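PDB 2IGS: DUF3218 domain-containing protein from Pseudomonas aeruginosa, which is of unknown function, although its sequence family belongs to the lysozyme clan, a kinship consistent with a lysozyme-like fold. Local coordinates for residues P50-G55 with N126-D131; D119-S124 with T208-Y213. All coordinates share one frame; numbering follows the deposited sequence.

Contact 1 of 2, residues P50-G55 with N126-D131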
loop_
_atom_site.group_PDB
_atom_site.type_symbol
_atom_site.label_atom_id
_atom_site.label_comp_id
_atom_site.label_asym_id
_atom_site.label_seq_id
_atom_site.Cartn_x
_atom_site.Cartn_y
_atom_site.Cartn_z
ATOM N N PRO F 50 -11.990 -9.776 -35.889
ATOM C CA PRO F 50 -12.933 -10.726 -36.478
ATOM C C PRO F 50 -14.091 -10.046 -37.224
ATOM O O PRO F 50 -14.758 -10.706 -38.007
ATOM C CB PRO F 50 -13.451 -11.505 -35.260
ATOM C CG PRO F 50 -13.142 -10.620 -34.070
ATOM C CD PRO F 50 -11.902 -9.929 -34.418
ATOM N N GLU F 51 -14.320 -8.750 -36.998
ATOM C CA GLU F 51 -15.362 -8.019 -37.739
ATOM C C GLU F 51 -14.963 -7.728 -39.181
ATOM O O GLU F 51 -15.774 -7.173 -39.934
ATOM C CB GLU F 51 -15.736 -6.676 -37.097
ATOM C CG GLU F 51 -15.150 -6.399 -35.759
ATOM C CD GLU F 51 -13.688 -6.002 -35.809
ATOM O OE1 GLU F 51 -12.910 -6.674 -35.108
ATOM O OE2 GLU F 51 -13.320 -5.039 -36.518
ATOM N N PHE F 52 -13.725 -8.067 -39.561
ATOM C CA PHE F 52 -13.321 -7.989 -40.976
ATOM C C PHE F 52 -14.212 -8.895 -41.846
ATOM O O PHE F 52 -14.480 -8.585 -43.009
ATOM C CB PHE F 52 -11.850 -8.364 -41.184
ATOM C CG PHE F 52 -10.869 -7.293 -40.767
ATOM C CD1 PHE F 52 -11.293 -5.990 -40.500
ATOM C CD2 PHE F 52 -9.514 -7.601 -40.640
ATOM C CE1 PHE F 52 -10.375 -4.994 -40.099
ATOM C CE2 PHE F 52 -8.585 -6.620 -40.263
ATOM C CZ PHE F 52 -9.031 -5.311 -39.982
ATOM N N ILE F 53 -14.653 -10.006 -41.253
ATOM C CA ILE F 53 -15.651 -10.890 -41.854
ATOM C C ILE F 53 -16.830 -10.937 -40.875
ATOM O O ILE F 53 -16.888 -11.824 -40.024
ATOM C CB ILE F 53 -15.075 -12.315 -42.109
ATOM C CG1 ILE F 53 -13.779 -12.256 -42.923
ATOM C CG2 ILE F 53 -16.088 -13.216 -42.782
ATOM C CD1 ILE F 53 -13.907 -11.614 -44.296
ATOM N N PRO F 54 -17.752 -9.956 -40.962
ATOM C CA PRO F 54 -18.855 -9.876 -39.989
ATOM C C PRO F 54 -19.845 -11.048 -40.056
ATOM O O PRO F 54 -20.466 -11.285 -41.089
ATOM C CB PRO F 54 -19.553 -8.557 -40.345
ATOM C CG PRO F 54 -19.140 -8.248 -41.727
ATOM C CD PRO F 54 -17.803 -8.869 -41.955
ATOM N N GLY F 55 -19.974 -11.767 -38.943
ATOM C CA GLY F 55 -20.893 -12.905 -38.828
ATOM C C GLY F 55 -20.458 -14.100 -39.655
ATOM O O GLY F 55 -21.278 -14.941 -40.024
ATOM N N ASN F 126 -4.561 2.087 -34.816
ATOM C CA ASN F 126 -4.406 1.455 -36.134
ATOM C C ASN F 126 -5.211 0.171 -36.211
ATOM O O ASN F 126 -5.005 -0.723 -35.397
ATOM C CB ASN F 126 -2.928 1.154 -36.373
ATOM C CG ASN F 126 -2.125 2.395 -36.703
ATOM O OD1 ASN F 126 -2.681 3.444 -37.032
ATOM N ND2 ASN F 126 -0.809 2.272 -36.646
ATOM N N VAL F 127 -6.140 0.110 -37.168
ATOM C CA VAL F 127 -7.033 -1.032 -37.379
ATOM C C VAL F 127 -6.407 -2.097 -38.320
ATOM O O VAL F 127 -6.629 -3.309 -38.149
ATOM C CB VAL F 127 -8.427 -0.563 -37.944
ATOM C CG1 VAL F 127 -9.306 -1.732 -38.257
ATOM C CG2 VAL F 127 -9.153 0.355 -36.967
ATOM N N TYR F 128 -5.630 -1.642 -39.305
ATOM C CA TYR F 128 -5.003 -2.513 -40.321
ATOM C C TYR F 128 -3.517 -2.766 -40.068
ATOM O O TYR F 128 -2.836 -1.901 -39.513
ATOM C CB TYR F 128 -5.247 -1.924 -41.711
ATOM C CG TYR F 128 -6.730 -1.808 -41.956
ATOM C CD1 TYR F 128 -7.493 -2.938 -42.229
ATOM C CD2 TYR F 128 -7.375 -0.591 -41.829
ATOM C CE1 TYR F 128 -8.852 -2.851 -42.411
ATOM C CE2 TYR F 128 -8.749 -0.483 -42.001
ATOM C CZ TYR F 128 -9.481 -1.629 -42.280
ATOM O OH TYR F 128 -10.837 -1.536 -42.473
ATOM N N PRO F 129 -2.996 -3.947 -40.472
ATOM C CA PRO F 129 -1.605 -4.227 -40.101
ATOM C C PRO F 129 -0.621 -3.318 -40.815
ATOM O O PRO F 129 0.473 -3.086 -40.321
ATOM C CB PRO F 129 -1.416 -5.696 -40.520
ATOM C CG PRO F 129 -2.419 -5.916 -41.588
ATOM C CD PRO F 129 -3.593 -5.058 -41.229
ATOM N N THR F 130 -1.027 -2.799 -41.970
ATOM C CA THR F 130 -0.199 -1.930 -42.777
ATOM C C THR F 130 -0.399 -0.447 -42.456
ATOM O O THR F 130 0.126 0.415 -43.161
ATOM C CB THR F 130 -0.518 -2.121 -44.259
ATOM O OG1 THR F 130 -1.932 -1.995 -44.439
ATOM C CG2 THR F 130 -0.066 -3.509 -44.733
ATOM N N ASP F 131 -1.167 -0.133 -41.418
ATOM C CA ASP F 131 -1.452 1.272 -41.130
ATOM C C ASP F 131 -0.164 2.008 -40.715
ATOM O O ASP F 131 0.746 1.437 -40.049
ATOM C CB ASP F 131 -2.537 1.417 -40.045
ATOM C CG ASP F 131 -3.970 1.416 -40.611
ATOM O OD1 ASP F 131 -4.171 1.641 -41.819
ATOM O OD2 ASP F 131 -4.922 1.182 -39.833
#

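Contact 2 of 2, residues D119-S124 with T208-Y213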
loop_
_atom_site.group_PDB
_atom_site.type_symbol
_atom_site.label_atom_id
_atom_site.label_comp_id
_atom_site.label_asym_id
_atom_site.label_seq_id
_atom_site.Cartn_x
_atom_site.Cartn_y
_atom_site.Cartn_z
ATOM N N ASP F 119 -2.873 -9.661 -26.704
ATOM C CA ASP F 119 -3.292 -8.459 -25.990
ATOM C C ASP F 119 -2.247 -7.364 -26.105
ATOM O O ASP F 119 -2.580 -6.177 -26.001
ATOM C CB ASP F 119 -3.646 -8.751 -24.523
ATOM C CG ASP F 119 -5.150 -8.889 -24.307
ATOM O OD1 ASP F 119 -5.895 -8.896 -25.298
ATOM O OD2 ASP F 119 -5.610 -8.976 -23.160
ATOM N N ARG F 120 -0.990 -7.762 -26.309
ATOM C CA ARG F 120 0.099 -6.810 -26.543
ATOM C C ARG F 120 -0.141 -5.932 -27.777
ATOM O O ARG F 120 0.308 -4.788 -27.817
ATOM C CB ARG F 120 1.455 -7.531 -26.656
ATOM C CG ARG F 120 2.176 -7.743 -25.333
ATOM C CD ARG F 120 2.700 -6.428 -24.748
ATOM N NE ARG F 120 4.110 -6.177 -25.042
ATOM C CZ ARG F 120 4.706 -4.989 -24.915
ATOM N NH1 ARG F 120 4.021 -3.920 -24.517
ATOM N NH2 ARG F 120 5.994 -4.859 -25.191
ATOM N N PHE F 121 -0.866 -6.465 -28.760
ATOM C CA PHE F 121 -1.044 -5.798 -30.071
ATOM C C PHE F 121 -2.249 -4.874 -30.138
ATOM O O PHE F 121 -2.547 -4.309 -31.198
ATOM C CB PHE F 121 -1.154 -6.820 -31.224
ATOM C CG PHE F 121 -0.024 -7.807 -31.292
ATOM C CD1 PHE F 121 1.301 -7.395 -31.148
ATOM C CD2 PHE F 121 -0.288 -9.154 -31.542
ATOM C CE1 PHE F 121 2.360 -8.334 -31.211
ATOM C CE2 PHE F 121 0.754 -10.110 -31.602
ATOM C CZ PHE F 121 2.088 -9.696 -31.439
ATOM N N LYS F 122 -2.950 -4.718 -29.017
ATOM C CA LYS F 122 -4.189 -3.941 -28.998
ATOM C C LYS F 122 -3.973 -2.488 -28.602
ATOM O O LYS F 122 -2.875 -2.101 -28.159
ATOM C CB LYS F 122 -5.213 -4.619 -28.093
ATOM C CG LYS F 122 -5.609 -5.995 -28.600
ATOM C CD LYS F 122 -6.615 -6.670 -27.724
ATOM C CE LYS F 122 -6.983 -8.021 -28.272
ATOM N NZ LYS F 122 -7.628 -8.862 -27.215
ATOM N N GLY F 123 -5.000 -1.664 -28.792
ATOM C CA GLY F 123 -4.974 -0.302 -28.253
ATOM C C GLY F 123 -4.083 0.767 -28.901
ATOM O O GLY F 123 -3.914 1.858 -28.343
ATOM N N SER F 124 -3.501 0.485 -30.060
ATOM C CA SER F 124 -3.063 1.585 -30.912
ATOM C C SER F 124 -4.302 1.979 -31.733
ATOM O O SER F 124 -5.293 1.239 -31.762
ATOM C CB SER F 124 -1.866 1.186 -31.785
ATOM O OG SER F 124 -2.296 0.593 -32.995
ATOM N N THR F 208 5.500 -9.286 -40.213
ATOM C CA THR F 208 6.929 -9.582 -39.969
ATOM C C THR F 208 7.577 -8.511 -39.062
ATOM O O THR F 208 8.274 -8.844 -38.103
ATOM C CB THR F 208 7.732 -9.726 -41.293
ATOM O OG1 THR F 208 7.027 -10.587 -42.189
ATOM C CG2 THR F 208 9.124 -10.301 -41.069
ATOM N N LEU F 209 7.336 -7.239 -39.382
ATOM C CA LEU F 209 7.849 -6.115 -38.621
ATOM C C LEU F 209 7.276 -6.149 -37.216
ATOM O O LEU F 209 8.034 -5.971 -36.235
ATOM C CB LEU F 209 7.481 -4.781 -39.310
ATOM C CG LEU F 209 7.803 -3.438 -38.627
ATOM C CD1 LEU F 209 9.327 -3.224 -38.568
ATOM C CD2 LEU F 209 7.121 -2.231 -39.329
ATOM N N LEU F 210 5.957 -6.389 -37.125
ATOM C CA LEU F 210 5.236 -6.411 -35.852
ATOM C C LEU F 210 5.853 -7.399 -34.858
ATOM O O LEU F 210 6.073 -7.069 -33.698
ATOM C CB LEU F 210 3.748 -6.751 -36.064
ATOM C CG LEU F 210 2.862 -6.808 -34.809
ATOM C CD1 LEU F 210 2.573 -5.394 -34.274
ATOM C CD2 LEU F 210 1.555 -7.544 -35.077
ATOM N N LEU F 211 6.101 -8.609 -35.332
ATOM C CA LEU F 211 6.672 -9.665 -34.513
ATOM C C LEU F 211 8.137 -9.394 -34.169
ATOM O O LEU F 211 8.563 -9.694 -33.072
ATOM C CB LEU F 211 6.535 -11.012 -35.242
ATOM C CG LEU F 211 5.098 -11.504 -35.444
ATOM C CD1 LEU F 211 5.062 -12.802 -36.231
ATOM C CD2 LEU F 211 4.363 -11.626 -34.108
ATOM N N ALA F 212 8.898 -8.825 -35.099
ATOM C CA ALA F 212 10.297 -8.486 -34.819
ATOM C C ALA F 212 10.445 -7.496 -33.661
ATOM O O ALA F 212 11.248 -7.697 -32.746
ATOM C CB ALA F 212 10.975 -7.922 -36.085
ATOM N N TYR F 213 9.691 -6.407 -33.759
ATOM C CA TYR F 213 9.590 -5.357 -32.755
ATOM C C TYR F 213 9.151 -5.934 -31.416
ATOM O O TYR F 213 9.865 -5.825 -30.422
ATOM C CB TYR F 213 8.580 -4.331 -33.254
ATOM C CG TYR F 213 8.271 -3.202 -32.295
ATOM C CD1 TYR F 213 9.110 -2.096 -32.202
ATOM C CD2 TYR F 213 7.096 -3.205 -31.535
ATOM C CE1 TYR F 213 8.834 -1.046 -31.328
ATOM C CE2 TYR F 213 6.800 -2.143 -30.652
ATOM C CZ TYR F 213 7.676 -1.074 -30.556
ATOM O OH TYR F 213 7.417 -0.020 -29.702
#

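Contact 1 of 2, residues P50-G55 with N126-D131
F52 reaches across to Y128 with the outer end of its ring: CZ of F52 comes to 3.5 Å from CE1 of Y128. The two ring planes are almost parallel, only 5° apart, yet they are slid so far past each other, with ring centroids 5.2 Å apart, that they barely overlap. What meets is CE1 and CZ of F52 against CE1 and CD1 of Y128. V127 fills in beside them. CG1 of V127, anti to the backbone N (chi1 176°), lies 3.9 Å from CE1 of F52. The carbonyl oxygen of V127 sits at the edge of the phenyl ring, 3.6 Å from CZ of F52. The CG1 methyl also rests above one face of the Y128 ring, toward its rim.

Behind these groups, Y128 to D131 forms a type I beta turn, closed by a 3.1 Å bond from N of D131 to O of Y128. The D131 carboxylate turns back on the loop: N of Y128 gives OD2 of D131 a nearly straight bond of 3.0 Å, arriving from above the carboxylate plane, while N of V127 adds a weak one. The phenol hydroxyl of Y128 bonds to D62, just ahead of helix 63-82, and the V127 carbonyl bonds to the Y152 hydroxyl.

F52 ends a short 3-10 turn in the loop between helices 35-48 and 63-82, stacked on Y65 of the second and touching L46 of the first. Facing it is the loop that leads into strand 132-134, whose P129 reaches both of those helices and helix 203-216.

Contact 2 of 2, residues D119-S124 with T208-Y213
The end of a 3-10 turn, residues 119-121, faces one side of helix 203-216, the backbones coming nearest at F121 and L210 with their CA atoms 8.6 Å apart. F121 points at the helix and lays one face of its ring against L210: CD2 of L210 stands 3.9 Å from the centroid of the F121 ring and only 10° off the normal, a CH-pi contact centred on the ring. L210 turns both methyls to the phenyl, its chi1 of -180° setting CG opposite the backbone N, and CD1 of L210 lies 3.9 Å from CD1 of F121. L211, one residue on, brings CD2 obliquely to CZ of F121 at 4.0 Å.

This is hydrophobic core packing in a largely helical protein: F214 of the same helix meets the phenyl edge-to-face, L48 of helix 35-48 touches it too, and L211 continues onto A41, I44 and I109.

Beside F121 the chemistry becomes polar. NZ of K122 approaches OD1 of D119 nearly along its C-O axis, a 2.6 Å salt bridge between D119 in the 3-10 segment and K122 just after it, while OD2 of D119 accepts a hydrogen bond from the backbone N of A138 of the second subunit.

Overall arrangement
Contact 2 is core: all three touching residues are buried and the contact's centre lies about 9 Å from the chain's centre. That of contact 1 lies about 14 Å from it, and only F52 of its touching residues is buried. Both use the connection between helix 87-113 and strand 132-134, whose segments 119-124 and 126-131 adjoin, S124 hydrogen-bonding to N126 at the join. Helix 35-48 packs on both; helix 203-216 supplies one side of contact 2 and touches P129 and T130 of contact 1. Contact 1 joins loop to loop through a slid-apart aromatic pair, whereas contact 2 sets a phenyl face on helix leucines. Another subunit reaches the polar part of contact 2 but does not touch contact 1.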